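Local coordinates for putative NADPH:quinone oxidoreductase (Ralstonia eutropha, PDB 3IUP), which binds NADPH and, as a putative quinone oxidoreductase with a GroES-like alcohol dehydrogenase domain, probably uses it to reduce quinones, at residues 25-30 / 34-39; 61-66 / 352-357; 217-222 / 233-238. All coordinates share one frame; numbering follows the deposited sequence.

Interaction 1. Residues 25-30 / 34-39. With EDO (1,2-ethanediol), chain F.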
# COMPACT_ATOMS: atom_id res chain seq x y z
N ILE A 25 0.25 31.04 30.88
CA ILE A 25 1.63 30.63 30.52
C ILE A 25 2.54 31.86 30.56
O ILE A 25 2.21 32.89 29.98
CB ILE A 25 1.63 30.01 29.06
CG1 ILE A 25 0.72 28.78 28.99
CG2 ILE A 25 3.00 29.57 28.58
CD1 ILE A 25 1.09 27.72 29.95
N ASP A 26 3.67 31.79 31.28
CA ASP A 26 4.56 32.95 31.32
C ASP A 26 5.05 33.16 29.91
O ASP A 26 5.34 32.21 29.22
CB ASP A 26 5.77 32.76 32.25
CG ASP A 26 5.37 32.57 33.72
OD1 ASP A 26 4.23 32.93 34.12
OD2 ASP A 26 6.24 32.05 34.48
N THR A 27 5.11 34.40 29.48
CA THR A 27 5.56 34.68 28.13
C THR A 27 7.10 34.82 28.11
O THR A 27 7.64 35.63 28.83
CB THR A 27 4.95 35.96 27.66
OG1 THR A 27 3.50 35.91 27.87
CG2 THR A 27 5.31 36.17 26.20
N PRO A 28 7.81 34.01 27.30
CA PRO A 28 9.26 34.14 27.30
C PRO A 28 9.74 35.43 26.64
O PRO A 28 9.02 36.06 25.86
CB PRO A 28 9.73 32.94 26.47
CG PRO A 28 8.60 32.01 26.44
CD PRO A 28 7.38 32.87 26.47
N HIS A 29 10.95 35.85 27.00
CA HIS A 29 11.66 36.83 26.20
C HIS A 29 12.54 36.01 25.27
O HIS A 29 13.13 35.01 25.70
CB HIS A 29 12.49 37.74 27.08
CG HIS A 29 11.67 38.72 27.86
ND1 HIS A 29 11.09 39.83 27.28
CD2 HIS A 29 11.34 38.76 29.17
CE1 HIS A 29 10.45 40.52 28.21
NE2 HIS A 29 10.58 39.90 29.36
N PRO A 30 12.62 36.41 24.00
CA PRO A 30 13.34 35.58 23.03
C PRO A 30 14.87 35.58 23.23
O PRO A 30 15.42 36.62 23.53
CB PRO A 30 13.00 36.24 21.69
CG PRO A 30 12.59 37.60 22.02
CD PRO A 30 11.96 37.55 23.36
N GLU A 34 15.77 33.93 18.47
CA GLU A 34 14.31 33.79 18.57
C GLU A 34 13.55 35.12 18.38
O GLU A 34 14.10 36.22 18.54
CB GLU A 34 13.91 33.22 19.94
CG GLU A 34 14.32 31.77 20.19
CD GLU A 34 14.08 31.33 21.63
OE1 GLU A 34 14.27 32.13 22.59
OE2 GLU A 34 13.64 30.17 21.79
N VAL A 35 12.26 34.98 18.11
CA VAL A 35 11.35 36.14 18.07
C VAL A 35 10.09 35.79 18.86
O VAL A 35 9.77 34.62 19.01
CB VAL A 35 10.99 36.55 16.64
CG1 VAL A 35 12.30 37.01 15.86
CG2 VAL A 35 10.25 35.43 15.88
N LEU A 36 9.39 36.81 19.33
CA LEU A 36 8.14 36.62 20.01
C LEU A 36 7.07 37.12 19.08
O LEU A 36 7.10 38.29 18.68
CB LEU A 36 8.09 37.41 21.32
CG LEU A 36 6.87 37.10 22.20
CD1 LEU A 36 6.97 35.68 22.74
CD2 LEU A 36 6.78 38.16 23.32
N ILE A 37 6.11 36.23 18.75
CA ILE A 37 5.02 36.56 17.85
C ILE A 37 3.72 36.70 18.61
O ILE A 37 3.35 35.81 19.41
CB ILE A 37 4.83 35.51 16.76
CG1 ILE A 37 6.12 35.32 15.95
CG2 ILE A 37 3.64 35.88 15.88
CD1 ILE A 37 6.09 33.98 15.22
N ARG A 38 3.00 37.79 18.37
CA ARG A 38 1.62 37.92 18.85
C ARG A 38 0.74 37.26 17.79
O ARG A 38 0.58 37.80 16.70
CB ARG A 38 1.22 39.40 19.02
CG ARG A 38 -0.20 39.57 19.63
CD ARG A 38 -0.61 41.01 19.81
NE ARG A 38 -0.73 41.64 18.51
CZ ARG A 38 -0.01 42.68 18.09
NH1 ARG A 38 0.85 43.29 18.90
NH2 ARG A 38 -0.21 43.15 16.87
N ILE A 39 0.16 36.10 18.10
CA ILE A 39 -0.55 35.31 17.09
C ILE A 39 -1.97 35.88 16.92
O ILE A 39 -2.70 36.05 17.89
CB ILE A 39 -0.57 33.82 17.44
CG1 ILE A 39 0.86 33.29 17.55
CG2 ILE A 39 -1.35 33.04 16.35
CD1 ILE A 39 0.97 31.91 18.20
C1 EDO F . 0.85 32.82 35.74
O1 EDO F . 1.42 32.23 34.55
C2 EDO F . 1.61 32.36 36.97
O2 EDO F . 3.01 32.62 36.84
O HOH W 1 13.43 32.21 25.30
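P30 presses the CB corner of its ring against E34, and this is the tight part of the contact: its CB is 3.3 Å from E34 O and 3.6 Å from E34 CB. Proline suits the place, being compact and rigid beside a short turn. Farther along the strand, L36 spreads its two methyls against residues 27-28; CD1 lies 3.8 Å from P28 O, and CD2 meets T27 CG2 at the same distance. The T27 and L36 side chains cross at about a right angle. T27 offers a methyl because CG2 is anti to its backbone N, leaving OG1 beside that N (chi1 -51°).

The outer side is looser and wet. One water donates to both H29 O and E34 OE1, 2.8 Å to each, while OE1 also accepts from G31 N. H29 points away, its ND1 hydrogen-bonded to E104 OE1. Beyond the contact, D26 OD1 takes two hydrogen bonds from a 1,2-ethanediol, probably a crystallisation additive. With no direct hydrogen bond between the segments, the passage from strand 17-26 to strand 34-43, in different sheets, rests on van der Waals fit, partly of carbons against backbone carbonyls, with a bridging water.

Interaction 2. Residues 61-66 / 352-357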
# COMPACT_ATOMS: atom_id res chain seq x y z
N ALA A 61 -19.00 15.05 25.74
CA ALA A 61 -18.30 16.27 26.22
C ALA A 61 -19.22 17.10 27.08
O ALA A 61 -20.42 17.05 26.90
CB ALA A 61 -17.76 17.09 25.04
N LYS A 62 -18.65 17.83 28.03
CA LYS A 62 -19.36 18.62 29.02
C LYS A 62 -18.62 19.90 29.31
O LYS A 62 -17.38 19.91 29.38
CB LYS A 62 -19.49 17.86 30.34
CG LYS A 62 -19.32 18.72 31.57
CD LYS A 62 -20.03 18.23 32.78
CE LYS A 62 -19.80 19.18 33.97
NZ LYS A 62 -18.77 18.70 34.98
N ALA A 63 -19.38 20.96 29.54
CA ALA A 63 -18.83 22.30 29.71
C ALA A 63 -18.76 22.64 31.14
O ALA A 63 -19.63 22.24 31.92
CB ALA A 63 -19.68 23.33 28.98
N SER A 64 -17.71 23.35 31.54
CA SER A 64 -17.60 23.87 32.90
C SER A 64 -16.64 25.02 32.85
O SER A 64 -16.33 25.51 31.77
CB SER A 64 -17.16 22.76 33.89
OG SER A 64 -15.84 22.30 33.63
N GLY A 65 -16.17 25.48 34.00
CA GLY A 65 -15.27 26.63 34.00
C GLY A 65 -16.06 27.90 33.90
O GLY A 65 -17.25 27.90 34.23
N THR A 66 -15.44 28.98 33.46
CA THR A 66 -16.14 30.25 33.28
C THR A 66 -16.17 30.64 31.79
O THR A 66 -15.60 29.95 30.92
CB THR A 66 -15.46 31.39 34.04
OG1 THR A 66 -14.24 31.73 33.38
CG2 THR A 66 -15.19 31.03 35.51
N LEU A 352 -13.53 26.53 22.90
CA LEU A 352 -14.02 25.59 23.90
C LEU A 352 -15.52 25.73 24.15
O LEU A 352 -16.03 25.15 25.09
CB LEU A 352 -13.20 25.69 25.19
CG LEU A 352 -11.71 25.38 24.99
CD1 LEU A 352 -10.98 25.36 26.37
CD2 LEU A 352 -11.42 24.10 24.21
N ASP A 353 -16.23 26.46 23.31
CA ASP A 353 -17.70 26.51 23.38
C ASP A 353 -18.25 25.30 22.66
O ASP A 353 -17.96 25.08 21.50
CB ASP A 353 -18.15 27.78 22.70
CG ASP A 353 -19.66 27.99 22.76
OD1 ASP A 353 -20.44 27.04 22.55
OD2 ASP A 353 -20.04 29.16 23.02
N LEU A 354 -19.09 24.50 23.34
CA LEU A 354 -19.58 23.25 22.74
C LEU A 354 -20.42 23.51 21.48
O LEU A 354 -20.45 22.69 20.55
CB LEU A 354 -20.35 22.44 23.77
CG LEU A 354 -19.53 21.92 24.96
CD1 LEU A 354 -20.43 21.34 26.07
CD2 LEU A 354 -18.51 20.91 24.44
N ASP A 355 -21.05 24.68 21.43
CA ASP A 355 -21.82 25.12 20.25
C ASP A 355 -20.92 25.35 19.05
O ASP A 355 -21.29 24.99 17.93
CB ASP A 355 -22.61 26.42 20.55
CG ASP A 355 -23.74 26.24 21.60
OD1 ASP A 355 -24.30 25.12 21.77
OD2 ASP A 355 -24.07 27.25 22.26
N MSE A 356 -19.72 25.89 19.30
CA MSE A 356 -18.77 26.12 18.22
C MSE A 356 -18.16 24.80 17.81
O MSE A 356 -18.02 24.52 16.62
CB MSE A 356 -17.68 27.13 18.65
CG MSE A 356 -18.18 28.46 19.19
SE MSE A 356 -18.61 29.49 17.65
CE MSE A 356 -18.69 31.25 18.51
N ILE A 357 -17.81 23.97 18.80
CA ILE A 357 -17.26 22.63 18.56
C ILE A 357 -18.16 21.81 17.62
O ILE A 357 -17.71 21.19 16.65
CB ILE A 357 -17.02 21.88 19.91
CG1 ILE A 357 -15.86 22.58 20.69
CG2 ILE A 357 -16.67 20.41 19.66
CD1 ILE A 357 -15.52 21.97 22.01
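D353 O, one residue ahead of the L354 that meets A61 and A63, accepts from I357 N at 2.9 Å and more weakly from the N of selenomethionine M356. These bonds open helix 354-360, and D353 is its N-cap. The same aspartate closes the cap with its side chain: OD1 accepts from D355 N at 2.7 Å, met nearly along the C-O axis although the N-H is bent (136°). With CG anti to the backbone N (chi1 -177°), the carboxylate is placed where OD1 can reach D355 N. Aspartate fits because its short side chain can reach an amide of that turn, and its negative charge would probably suit the positive end of the helix dipole.

The capped end lies near 61-65, within this chain an outermost strand of the antiparallel sheet, which bonds to its neighbour 70-75 through K62 and S64; the contact thus joins the edge of that sheet to a helix near the C-terminus. A61 and A63, two residues apart, both direct their methyls toward the helix, whereas K62 between them points away. Alanine gives the strand a low apolar surface that a leucine can approach, and L354, which also touches V72, fills the role. Its two branches divide the work: CD2 stands 3.9 Å from A61 CB, while CD1 comes to 3.6 Å from both A63 CB and A63 N.

Interaction 3. Residues 217-222 / 233-238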
# COMPACT_ATOMS: atom_id res chain seq x y z
N ALA A 217 -12.66 23.51 -12.51
CA ALA A 217 -12.22 22.09 -12.53
C ALA A 217 -12.66 21.41 -13.83
O ALA A 217 -13.81 21.53 -14.23
CB ALA A 217 -12.76 21.33 -11.33
N VAL A 218 -11.75 20.71 -14.46
CA VAL A 218 -12.02 20.04 -15.74
C VAL A 218 -12.81 18.74 -15.47
O VAL A 218 -13.80 18.43 -16.17
CB VAL A 218 -10.71 19.75 -16.49
CG1 VAL A 218 -10.92 18.95 -17.81
CG2 VAL A 218 -9.96 21.02 -16.76
N HIS A 219 -12.36 17.97 -14.48
CA HIS A 219 -12.93 16.66 -14.18
C HIS A 219 -13.33 16.56 -12.75
O HIS A 219 -12.48 16.65 -11.86
CB HIS A 219 -11.90 15.57 -14.39
CG HIS A 219 -11.40 15.46 -15.78
ND1 HIS A 219 -12.15 14.90 -16.79
CD2 HIS A 219 -10.23 15.86 -16.35
CE1 HIS A 219 -11.46 14.94 -17.92
NE2 HIS A 219 -10.29 15.51 -17.67
N VAL A 220 -14.61 16.31 -12.51
CA VAL A 220 -15.11 16.11 -11.19
C VAL A 220 -16.07 14.95 -11.22
O VAL A 220 -16.98 14.93 -12.05
CB VAL A 220 -15.86 17.34 -10.68
CG1 VAL A 220 -16.24 17.15 -9.24
CG2 VAL A 220 -14.98 18.63 -10.87
N CYS A 221 -15.83 13.96 -10.36
CA CYS A 221 -16.68 12.80 -10.19
C CYS A 221 -17.24 12.75 -8.79
O CYS A 221 -16.54 12.98 -7.81
CB CYS A 221 -15.88 11.51 -10.41
SG CYS A 221 -15.14 11.48 -12.05
N ASN A 222 -18.51 12.43 -8.71
CA ASN A 222 -19.24 12.38 -7.46
C ASN A 222 -19.42 10.93 -7.07
O ASN A 222 -20.06 10.17 -7.75
CB ASN A 222 -20.60 13.08 -7.63
CG ASN A 222 -21.49 12.99 -6.41
OD1 ASN A 222 -21.06 12.65 -5.33
ND2 ASN A 222 -22.73 13.40 -6.58
N THR A 233 -13.80 6.06 -14.47
CA THR A 233 -13.02 5.36 -15.48
C THR A 233 -12.81 6.26 -16.71
O THR A 233 -11.70 6.39 -17.23
CB THR A 233 -13.62 4.00 -15.85
OG1 THR A 233 -13.78 3.17 -14.70
CG2 THR A 233 -12.75 3.27 -16.91
N GLU A 234 -13.87 6.94 -17.16
CA GLU A 234 -13.72 7.85 -18.30
C GLU A 234 -12.75 8.98 -18.00
O GLU A 234 -11.95 9.32 -18.81
CB GLU A 234 -15.05 8.52 -18.68
CG GLU A 234 -16.12 7.62 -19.20
CD GLU A 234 -17.48 8.37 -19.39
OE1 GLU A 234 -17.45 9.61 -19.59
OE2 GLU A 234 -18.57 7.72 -19.34
N ALA A 235 -12.88 9.58 -16.82
CA ALA A 235 -11.95 10.63 -16.38
C ALA A 235 -10.50 10.12 -16.35
O ALA A 235 -9.58 10.85 -16.69
CB ALA A 235 -12.38 11.18 -14.99
N LEU A 236 -10.32 8.88 -15.88
CA LEU A 236 -8.98 8.27 -15.88
C LEU A 236 -8.44 7.98 -17.28
O LEU A 236 -7.27 8.19 -17.56
CB LEU A 236 -8.94 7.06 -14.96
CG LEU A 236 -9.15 7.43 -13.49
CD1 LEU A 236 -9.44 6.19 -12.67
CD2 LEU A 236 -7.91 8.22 -12.95
N VAL A 237 -9.30 7.58 -18.21
CA VAL A 237 -8.88 7.51 -19.61
C VAL A 237 -8.45 8.86 -20.13
O VAL A 237 -7.39 9.00 -20.73
CB VAL A 237 -9.98 6.88 -20.50
CG1 VAL A 237 -9.58 6.99 -21.96
CG2 VAL A 237 -10.21 5.46 -20.05
N SER A 238 -9.24 9.90 -19.86
CA SER A 238 -8.93 11.24 -20.30
C SER A 238 -7.61 11.76 -19.75
O SER A 238 -6.79 12.31 -20.51
CB SER A 238 -10.05 12.20 -19.91
OG SER A 238 -11.22 11.88 -20.63
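The imidazole of H219 meets A235 and S238 of the helix obliquely, while one face is covered from its own segment by V218. The V218 CG1 methyl rides 3.3 Å above the ring plane, displaced toward the rim. Across the contact, H219 CE1 comes to 3.7 Å from S238 CB in the conformer described, one of two deposited for S238. At a ring nitrogen, H219 ND1 is 4.1 Å from A235 CB. With CG anti to the carbonyl carbon (chi1 -62°), the ring extends toward the helix, and T239, the last residue of the helix, also touches it. A flat ring can rest against two helix residues at once, and serine's short side chain lets it come close at this exposed end.

Strand 220-222 is, within this chain, an outermost strand of the six-stranded parallel sheet, and helix 228-239 follows it before the chain returns in strand 243-249. Strand, helix and parallel strand form a beta-alpha-beta crossover, as expected of the Rossmann-type nucleotide-binding fold. The contact therefore joins an edge strand to the helix of its own crossover. The strand itself is tied to its neighbour by backbone bonds of C221 to N201 and V203, and N201 ND2 also donates to H219 O.

A235 takes the buried place between helix and sheet. Its methyl faces both H219 and C221, and it also touches V200 of strand 199-203; so small a side chain lets the helix come close. C221 supplies a compact, weakly polar group, its SG 4.0 Å from A235 CB, with further contacts to F228 and D231. The bound NADPH lies about 13 Å from the C221 side chain.

Overall arrangement
The three contacts run from surface to partial burial. Interaction 2 lies at the surface, whereas interactions 1 and 3 include buried residues, V35 and L36 in one, A235 and C221 in the other. Interactions 1 and 2 share the antiparallel sheet, at strands 17-26 and 61-65, and their nearest atoms are about 12 Å apart. Interaction 3 belongs to the parallel sheet, across the chain's centre from both, its centre about 48 Å and 43 Å from theirs. None has a direct hydrogen bond between its segments. Interaction 1 adds a water bridge at a turn, interaction 2 pairs methyls beside a capped helix end, and interaction 3 sets an imidazole and a thiol against a helix.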